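Putative hydrolase (Burkholderia cenocepacia, PDB 4X00) is a putative hydrolase of the alpha/beta hydrolase fold, possibly an aryl esterase. Local coordinates at residues I38-L43 and D92-I97. Numbering follows the deposited sequence.
Sequences IFIHGL and DDLAAI
Ile40 on strand 36-40 faces Leu94 on helix 87-100 with their CA atoms 8.5 Å apart, and Ile38 and Ile97 are matched similarly at 8.9 Å. Buried Leu94 can reach both buried isoleucines because its end is forked: CD1 meets Ile38 CG2 at 4.0 Å and also comes within 4.1 Å of Ile40 CD1, while CD2 meets Ile40 CD1 at 3.9 Å. Ile40 CD1 thus sits against both methyls. The bond from CA to CB of Leu94 points at the strand, and CG, anti to the backbone N (chi1 176°), places the two methyls against the isoleucines. Ile40 reaches Leu94 with the end of its longer branch, the two side chains crossing at about a right angle, whereas Ile38 uses its short CG2 branch. Beta-branched isoleucine suits an extended strand and presents an apolar surface to the helix. Ile97, one turn after Leu94, points the same way but packs on Leu24, Val26 and Tyr67 of strands 23-30 and 63-67. Phe39 points to the other side of the sheet, where its ring meets Trp50. Helix 87-100 lies in the connection between parallel strands 63-67 and 107-111, which flank strand 36-40, so this beta-alpha-beta crossover passes over the middle strand, a feature of the alpha/beta hydrolase sheet; here Ile40 also touches the probable nucleophile elbow around Ser112.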
ATOM      1  N   ILE A  38      -5.759   8.789  -2.690  1.00  8.81           N
ATOM      2  CA  ILE A  38      -6.085   7.691  -1.777  1.00  8.09           C
ATOM      3  C   ILE A  38      -4.835   6.866  -1.530  1.00  8.50           C
ATOM      4  O   ILE A  38      -4.229   6.347  -2.487  1.00  9.27           O
ATOM      5  CB  ILE A  38      -7.201   6.812  -2.352  1.00  9.05           C
ATOM      6  CG1 ILE A  38      -8.497   7.625  -2.531  1.00 10.78           C
ATOM      7  CG2 ILE A  38      -7.433   5.614  -1.463  1.00  9.42           C
ATOM      8  CD1 ILE A  38      -9.575   6.904  -3.364  1.00 11.65           C
ATOM      9  N   PHE A  39      -4.442   6.810  -0.247  1.00  7.88           N
ATOM     10  CA  PHE A  39      -3.258   6.092   0.203  1.00  7.83           C
ATOM     11  C   PHE A  39      -3.639   4.704   0.699  1.00  7.77           C
ATOM     12  O   PHE A  39      -4.570   4.572   1.498  1.00  9.55           O
ATOM     13  CB  PHE A  39      -2.570   6.832   1.336  1.00  8.66           C
ATOM     14  CG  PHE A  39      -2.058   8.190   0.946  1.00  8.84           C
ATOM     15  CD1 PHE A  39      -2.886   9.293   1.022  1.00 10.56           C
ATOM     16  CD2 PHE A  39      -0.732   8.363   0.542  1.00  8.49           C
ATOM     17  CE1 PHE A  39      -2.407  10.565   0.687  1.00 11.24           C
ATOM     18  CE2 PHE A  39      -0.239   9.623   0.193  1.00  9.45           C
ATOM     19  CZ  PHE A  39      -1.079  10.720   0.276  1.00 10.67           C
ATOM     20  N   ILE A  40      -2.913   3.691   0.233  1.00  7.93           N
ATOM     21  CA  ILE A  40      -3.195   2.284   0.523  1.00  8.10           C
ATOM     22  C   ILE A  40      -1.957   1.688   1.134  1.00  7.90           C
ATOM     23  O   ILE A  40      -0.925   1.604   0.462  1.00  8.70           O
ATOM     24  CB  ILE A  40      -3.557   1.515  -0.757  1.00  9.34           C
ATOM     25  CG1 ILE A  40      -4.647   2.260  -1.533  1.00 10.97           C
ATOM     26  CG2 ILE A  40      -4.020   0.092  -0.410  1.00  9.50           C
ATOM     27  CD1 ILE A  40      -4.687   1.871  -3.004  1.00 14.11           C
ATOM     28  N   HIS A  41      -2.006   1.346   2.418  1.00  8.00           N
ATOM     29  CA  HIS A  41      -0.814   0.872   3.104  1.00  7.66           C
ATOM     30  C   HIS A  41      -0.492  -0.598   2.786  1.00  8.17           C
ATOM     31  O   HIS A  41      -1.167  -1.231   1.967  1.00  8.08           O
ATOM     32  CB  HIS A  41      -0.949   1.075   4.623  1.00  7.73           C
ATOM     33  CG  HIS A  41      -1.995   0.208   5.265  1.00  7.05           C
ATOM     34  ND1 HIS A  41      -1.770  -1.109   5.616  1.00  8.06           N
ATOM     35  CD2 HIS A  41      -3.270   0.488   5.644  1.00  7.25           C
ATOM     36  CE1 HIS A  41      -2.877  -1.609   6.165  1.00  8.07           C
ATOM     37  NE2 HIS A  41      -3.792  -0.652   6.221  1.00  7.44           N
ATOM     38  N   GLY A  42       0.567  -1.110   3.412  1.00  7.76           N
ATOM     39  CA  GLY A  42       1.058  -2.446   3.139  1.00  8.17           C
ATOM     40  C   GLY A  42       0.874  -3.385   4.318  1.00  7.78           C
ATOM     41  O   GLY A  42       0.224  -3.056   5.321  1.00  7.80           O
ATOM     42  N   LEU A  43       1.471  -4.552   4.186  1.00  7.58           N
ATOM     43  CA  LEU A  43       1.260  -5.621   5.160  1.00  7.37           C
ATOM     44  C   LEU A  43       1.715  -5.197   6.554  1.00  7.82           C
ATOM     45  O   LEU A  43       2.830  -4.663   6.708  1.00  9.04           O
ATOM     46  CB  LEU A  43       2.035  -6.863   4.725  1.00  7.98           C
ATOM     47  CG  LEU A  43       1.856  -8.079   5.642  1.00  8.67           C
ATOM     48  CD1 LEU A  43       0.379  -8.551   5.733  1.00 10.34           C
ATOM     49  CD2 LEU A  43       2.753  -9.193   5.140  1.00  9.69           C
ATOM     50  N   ASP A  92     -12.238  -4.727  -4.214  1.00 11.91           N
ATOM     51  CA  ASP A  92     -13.593  -4.227  -3.955  1.00 12.34           C
ATOM     52  C   ASP A  92     -13.644  -3.291  -2.752  1.00 11.47           C
ATOM     53  O   ASP A  92     -14.460  -2.364  -2.739  1.00 13.09           O
ATOM     54  CB  ASP A  92     -14.577  -5.381  -3.750  1.00 13.88           C
ATOM     55  CG  ASP A  92     -14.859  -6.161  -5.026  1.00 16.41           C
ATOM     56  OD1 ASP A  92     -14.505  -5.726  -6.151  1.00 17.41           O
ATOM     57  OD2 ASP A  92     -15.472  -7.233  -4.900  1.00 18.95           O
ATOM     58  N   ASP A  93     -12.786  -3.512  -1.753  1.00 11.25           N
ATOM     59  CA  ASP A  93     -12.692  -2.574  -0.638  1.00 11.60           C
ATOM     60  C   ASP A  93     -12.294  -1.195  -1.170  1.00 11.47           C
ATOM     61  O   ASP A  93     -12.894  -0.181  -0.804  1.00 11.95           O
ATOM     62  CB  ASP A  93     -11.636  -3.003   0.411  1.00 11.65           C
ATOM     63  CG  ASP A  93     -11.973  -4.300   1.143  1.00 12.46           C
ATOM     64  OD1 ASP A  93     -13.134  -4.708   1.154  1.00 12.64           O
ATOM     65  OD2 ASP A  93     -11.040  -4.873   1.744  1.00 12.08           O
ATOM     66  N   LEU A  94     -11.249  -1.160  -2.002  1.00 11.20           N
ATOM     67  CA  LEU A  94     -10.785   0.086  -2.586  1.00 10.93           C
ATOM     68  C   LEU A  94     -11.899   0.722  -3.440  1.00 11.75           C
ATOM     69  O   LEU A  94     -12.156   1.929  -3.325  1.00 13.03           O
ATOM     70  CB  LEU A  94      -9.537  -0.157  -3.414  1.00 12.08           C
ATOM     71  CG  LEU A  94      -9.030   1.077  -4.160  1.00 12.26           C
ATOM     72  CD1 LEU A  94      -8.715   2.244  -3.201  1.00 12.32           C
ATOM     73  CD2 LEU A  94      -7.813   0.667  -4.953  1.00 12.80           C
ATOM     74  N   ALA A  95     -12.593  -0.080  -4.252  1.00 11.36           N
ATOM     75  CA  ALA A  95     -13.665   0.465  -5.075  1.00 12.30           C
ATOM     76  C   ALA A  95     -14.764   1.080  -4.207  1.00 12.80           C
ATOM     77  O   ALA A  95     -15.346   2.104  -4.561  1.00 13.52           O
ATOM     78  CB  ALA A  95     -14.241  -0.611  -5.979  1.00 13.11           C
ATOM     79  N   ALA A  96     -15.050   0.449  -3.067  1.00 13.13           N
ATOM     80  CA  ALA A  96     -16.090   0.951  -2.189  1.00 14.83           C
ATOM     81  C   ALA A  96     -15.699   2.302  -1.596  1.00 16.07           C
ATOM     82  O   ALA A  96     -16.539   3.197  -1.458  1.00 17.08           O
ATOM     83  CB  ALA A  96     -16.381  -0.059  -1.088  1.00 15.19           C
ATOM     84  N   ILE A  97     -14.433   2.447  -1.222  1.00 15.72           N
ATOM     85  CA  ILE A  97     -13.962   3.746  -0.741  1.00 16.29           C
ATOM     86  C   ILE A  97     -13.996   4.812  -1.838  1.00 16.53           C
ATOM     87  O   ILE A  97     -14.457   5.917  -1.583  1.00 17.21           O
ATOM     88  CB  ILE A  97     -12.595   3.583  -0.144  1.00 17.10           C
ATOM     89  CG1 ILE A  97     -12.829   2.857   1.197  1.00 18.43           C
ATOM     90  CG2 ILE A  97     -11.846   4.927   0.033  1.00 18.01           C
ATOM     91  CD1 ILE A  97     -11.650   2.332   1.809  1.00 19.49           C
TER